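Local coordinates for iron-regulated ABC transporter siderophore-binding protein SirA (Staphylococcus aureus subsp. aureus, PDB 3MWG), which probably binds iron-loaded siderophores at the cell surface and delivers them to an ABC transporter for uptake, at residues Val146-Ala151 / Val207-Asn212; Ile188-Lys193 / Ser224-Ser229. All coordinates share one frame; numbering follows the deposited sequence.

Contact 1: Val146-Ala151 / Val207-Asn212; sequences VVNFRA and VKSDPN
V207 N donates a hydrogen bond to V147 O, 2.8 Å away, a main-chain bond that pairs the parallel strands 144-149 and 203-208 inside the mixed sheet of the C-terminal half of this periplasmic-binding-protein fold. Just past it the strands part, and side chains and water take over from the backbone. The amide of N148 does most of this work: with CG anti to the backbone N (chi1 169°), ND2 is carried across to the second strand, where both N-H groups are used. N148 ND2 donates to V207 O at 2.8 Å, from above the carbonyl plane, and to S209 OG at 3.1 Å, with OG almost exactly in the amide plane of N148. Two such bonds fix the rotation of the amide. Water links the backbones farther along, one molecule joining F149 N to V207 O and a second joining F149 O to S209 N. Apolar contact is confined to V146 CG1 against V207 CG2, the two valines touching at 3.6 Å. R150 folds back along its own strand, bent at chi2 and chi3; its NE makes a weak bond to N148 OD1, and its NH2 stops 2.9 Å from S209 OG.

Contact 2: Ile188-Lys193 / Ser224-Ser229; sequences IQLTSK and SEWTSS
L190, the last residue of strand 187-190, meets the outer end of the W226 indole: its CB lies 3.9 Å from W226 CH2, while its own carbonyl oxygen also comes close to that carbon. Beyond L190 the chain leaves the sheet and curls around the six-membered ring. The side chain of T191 leaves its backbone pointing away from the helix, and the residue touches with its backbone alone, T191 O standing 3.7 Å from W226 CZ2. S192 does the same, its O approaching W226 CH2 and CZ3, while its hydroxyl turns off to the backbone N of E194. Three successive carbonyl oxygens thus gather about the far end of the indole, all at an oblique angle.

K193 completes the wrap. Its chain runs extended beyond CG and is laid across one face of the indole. CG sits squarely over the six-membered ring, 4.0 Å from its centroid and 6° off the normal, a CH-pi contact; CE follows over the same face, and NZ reaches an off-centre cation-pi position 4.6 Å from the centroid of the five-membered ring. Along the way CD brushes S229 CB. K193 NZ ends 3.4 Å from the backbone oxygen E225 O, while E225 OE2 is 4.8 Å from NZ, so any attraction between the charges is probably modest.

The contact ties the edge strand 187-190 and its following turn to the end of helix 216-228, with W226 also resting on T154 of strand 154-157 and on I196, and S229 capping the next helix through W232 N.

In the fold
Both contacts reach the same five-stranded sheet but sit at different depths. Contact 1 is buried and joins two neighbouring parallel strands near its middle; contact 2 is partly buried, farther from the centre of the chain, and fastens the sheet's edge strand to a helix. Their chemistry follows: directional hydrogen bonds and bound waters in the first; in the second, an indole with a lysine chain laid over one face and backbone oxygens packed near its far end, with no clear hydrogen bond across it. F149 joins them, its CE1 packing on W226 CB and its CZ on T227 CG2, both 3.7 Å away. Chain order adds a further connection, since strand 203-208 leads into helix 216-228.

Contact 1: Val146-Ala151 / Val207-Asn212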
# COMPACT_ATOMS: atom_id res chain seq x y z
N VAL A 146 4.41 9.55 6.33
CA VAL A 146 3.17 8.78 6.46
C VAL A 146 3.27 8.01 7.77
O VAL A 146 4.19 7.20 7.95
CB VAL A 146 3.02 7.75 5.30
CG1 VAL A 146 1.69 6.96 5.40
CG2 VAL A 146 3.14 8.43 3.96
N VAL A 147 2.29 8.24 8.64
CA VAL A 147 2.35 7.85 10.04
C VAL A 147 1.09 7.05 10.41
O VAL A 147 -0.01 7.33 9.91
CB VAL A 147 2.51 9.12 10.93
CG1 VAL A 147 2.30 8.80 12.38
CG2 VAL A 147 3.93 9.73 10.76
N ASN A 148 1.26 6.04 11.25
CA ASN A 148 0.13 5.22 11.68
C ASN A 148 0.26 4.90 13.19
O ASN A 148 1.27 4.31 13.62
CB ASN A 148 0.03 3.95 10.82
CG ASN A 148 -0.96 2.93 11.37
OD1 ASN A 148 -0.56 1.81 11.73
ND2 ASN A 148 -2.24 3.31 11.47
N PHE A 149 -0.72 5.34 13.98
CA PHE A 149 -0.69 5.04 15.43
C PHE A 149 -1.22 3.65 15.75
O PHE A 149 -2.21 3.19 15.18
CB PHE A 149 -1.39 6.13 16.25
CG PHE A 149 -0.84 7.49 16.03
CD1 PHE A 149 0.37 7.87 16.62
CD2 PHE A 149 -1.51 8.39 15.20
CE1 PHE A 149 0.91 9.14 16.38
CE2 PHE A 149 -1.00 9.65 14.97
CZ PHE A 149 0.22 10.03 15.57
N ARG A 150 -0.54 2.98 16.68
CA ARG A 150 -0.88 1.60 17.05
C ARG A 150 -1.12 1.47 18.56
O ARG A 150 -1.09 2.47 19.29
CB ARG A 150 0.24 0.67 16.59
CG ARG A 150 0.44 0.65 15.08
CD ARG A 150 -0.25 -0.57 14.50
NE ARG A 150 -1.02 -0.25 13.31
CZ ARG A 150 -1.39 -1.13 12.40
NH1 ARG A 150 -1.03 -2.41 12.54
NH2 ARG A 150 -2.10 -0.74 11.34
N ALA A 151 -1.37 0.24 19.03
CA ALA A 151 -1.65 0.06 20.46
C ALA A 151 -0.47 0.47 21.34
O ALA A 151 -0.64 1.26 22.25
CB ALA A 151 -2.08 -1.39 20.77
N VAL A 207 -2.50 7.69 8.64
CA VAL A 207 -3.29 6.58 8.17
C VAL A 207 -4.02 5.98 9.35
O VAL A 207 -3.41 5.60 10.34
CB VAL A 207 -2.42 5.49 7.48
CG1 VAL A 207 -3.31 4.29 7.08
CG2 VAL A 207 -1.73 6.07 6.25
N LYS A 208 -5.33 5.88 9.23
CA LYS A 208 -6.16 5.34 10.28
C LYS A 208 -6.26 3.81 10.30
O LYS A 208 -6.62 3.18 9.31
CB LYS A 208 -7.56 5.95 10.16
CG LYS A 208 -7.93 6.76 11.38
CD LYS A 208 -8.34 5.83 12.52
CE LYS A 208 -9.86 5.64 12.57
NZ LYS A 208 -10.22 4.58 13.58
N SER A 209 -5.94 3.21 11.43
CA SER A 209 -6.12 1.76 11.59
C SER A 209 -7.62 1.42 11.67
O SER A 209 -8.40 2.20 12.22
CB SER A 209 -5.40 1.24 12.84
OG SER A 209 -4.01 1.05 12.60
N ASP A 210 -7.99 0.27 11.12
CA ASP A 210 -9.35 -0.31 11.24
C ASP A 210 -10.05 0.20 12.51
O ASP A 210 -9.66 -0.15 13.62
CB ASP A 210 -9.23 -1.85 11.23
CG ASP A 210 -10.58 -2.59 11.37
OD1 ASP A 210 -11.66 -1.95 11.34
OD2 ASP A 210 -10.54 -3.83 11.52
N PRO A 211 -11.07 1.07 12.36
CA PRO A 211 -11.82 1.53 13.54
C PRO A 211 -12.60 0.40 14.23
O PRO A 211 -12.94 0.54 15.40
CB PRO A 211 -12.77 2.59 12.98
CG PRO A 211 -12.85 2.32 11.51
CD PRO A 211 -11.52 1.75 11.13
N ASN A 212 -12.84 -0.70 13.53
CA ASN A 212 -13.53 -1.87 14.13
C ASN A 212 -12.60 -2.85 14.84
O ASN A 212 -13.07 -3.82 15.44
CB ASN A 212 -14.34 -2.65 13.08
CG ASN A 212 -15.45 -1.84 12.44
OD1 ASN A 212 -16.00 -2.27 11.42
ND2 ASN A 212 -15.79 -0.69 13.03
O HOH W 1 -3.27 6.25 12.92
O HOH W 2 -4.58 4.26 13.77

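Contact 2: Ile188-Lys193 / Ser224-Ser229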
# COMPACT_ATOMS: atom_id res chain seq x y z
N ILE A 188 9.11 1.80 10.08
CA ILE A 188 9.92 2.12 11.24
C ILE A 188 8.99 2.22 12.43
O ILE A 188 8.02 2.99 12.40
CB ILE A 188 10.62 3.48 11.06
CG1 ILE A 188 11.53 3.45 9.83
CG2 ILE A 188 11.38 3.86 12.34
CD1 ILE A 188 11.89 4.81 9.34
N GLN A 189 9.31 1.45 13.47
CA GLN A 189 8.52 1.44 14.68
C GLN A 189 9.15 2.37 15.70
O GLN A 189 10.35 2.29 15.96
CB GLN A 189 8.40 0.03 15.26
CG GLN A 189 7.55 -0.90 14.40
CD GLN A 189 7.91 -2.36 14.57
OE1 GLN A 189 7.88 -3.13 13.60
NE2 GLN A 189 8.29 -2.75 15.79
N LEU A 190 8.33 3.25 16.27
CA LEU A 190 8.82 4.15 17.30
C LEU A 190 8.11 3.82 18.59
O LEU A 190 6.89 3.62 18.62
CB LEU A 190 8.59 5.63 16.95
CG LEU A 190 9.03 6.24 15.63
CD1 LEU A 190 8.76 7.73 15.68
CD2 LEU A 190 10.49 5.97 15.34
N THR A 191 8.90 3.76 19.66
CA THR A 191 8.38 3.57 21.01
C THR A 191 8.63 4.79 21.87
O THR A 191 7.93 5.01 22.85
CB THR A 191 9.02 2.35 21.67
OG1 THR A 191 10.17 1.96 20.91
CG2 THR A 191 8.05 1.20 21.67
N SER A 192 9.63 5.58 21.49
CA SER A 192 9.99 6.78 22.24
C SER A 192 9.59 8.04 21.48
O SER A 192 9.81 8.14 20.26
CB SER A 192 11.51 6.81 22.51
OG SER A 192 11.95 8.10 22.88
N LYS A 193 9.03 8.99 22.22
CA LYS A 193 8.66 10.27 21.65
C LYS A 193 9.89 11.10 21.27
O LYS A 193 9.78 12.05 20.50
CB LYS A 193 7.69 11.02 22.57
CG LYS A 193 6.42 10.21 22.84
CD LYS A 193 5.45 10.95 23.75
CE LYS A 193 4.44 9.97 24.35
NZ LYS A 193 3.16 10.65 24.71
N SER A 224 -3.66 9.87 21.00
CA SER A 224 -3.91 11.00 21.88
C SER A 224 -2.64 11.47 22.60
O SER A 224 -2.34 12.64 22.62
CB SER A 224 -5.01 10.65 22.90
OG SER A 224 -5.46 11.80 23.56
N GLU A 225 -1.90 10.54 23.19
CA GLU A 225 -0.66 10.92 23.88
C GLU A 225 0.35 11.55 22.93
O GLU A 225 0.85 12.65 23.18
CB GLU A 225 -0.07 9.71 24.62
CG GLU A 225 -0.43 9.69 26.10
CD GLU A 225 -0.66 8.29 26.64
OE1 GLU A 225 -1.56 8.14 27.49
OE2 GLU A 225 0.04 7.34 26.23
N TRP A 226 0.64 10.85 21.84
CA TRP A 226 1.65 11.30 20.90
C TRP A 226 1.30 12.67 20.30
O TRP A 226 2.15 13.55 20.27
CB TRP A 226 1.90 10.21 19.82
CG TRP A 226 2.63 9.02 20.39
CD1 TRP A 226 2.18 8.18 21.39
CD2 TRP A 226 3.94 8.54 20.02
NE1 TRP A 226 3.12 7.21 21.65
CE2 TRP A 226 4.20 7.40 20.83
CE3 TRP A 226 4.90 8.94 19.09
CZ2 TRP A 226 5.40 6.68 20.73
CZ3 TRP A 226 6.08 8.23 18.99
CH2 TRP A 226 6.33 7.11 19.81
N THR A 227 0.05 12.86 19.89
CA THR A 227 -0.34 14.13 19.26
C THR A 227 -0.53 15.29 20.27
O THR A 227 -0.80 16.42 19.85
CB THR A 227 -1.58 14.00 18.32
OG1 THR A 227 -2.76 13.70 19.08
CG2 THR A 227 -1.34 12.94 17.27
N SER A 228 -0.38 15.00 21.56
CA SER A 228 -0.32 16.02 22.61
C SER A 228 1.12 16.37 23.00
O SER A 228 1.37 17.40 23.63
CB SER A 228 -1.08 15.56 23.87
OG SER A 228 -2.44 15.32 23.57
N SER A 229 2.07 15.51 22.63
CA SER A 229 3.46 15.68 23.03
C SER A 229 4.05 16.96 22.43
O SER A 229 3.60 17.45 21.39
CB SER A 229 4.29 14.47 22.60
OG SER A 229 4.41 14.44 21.17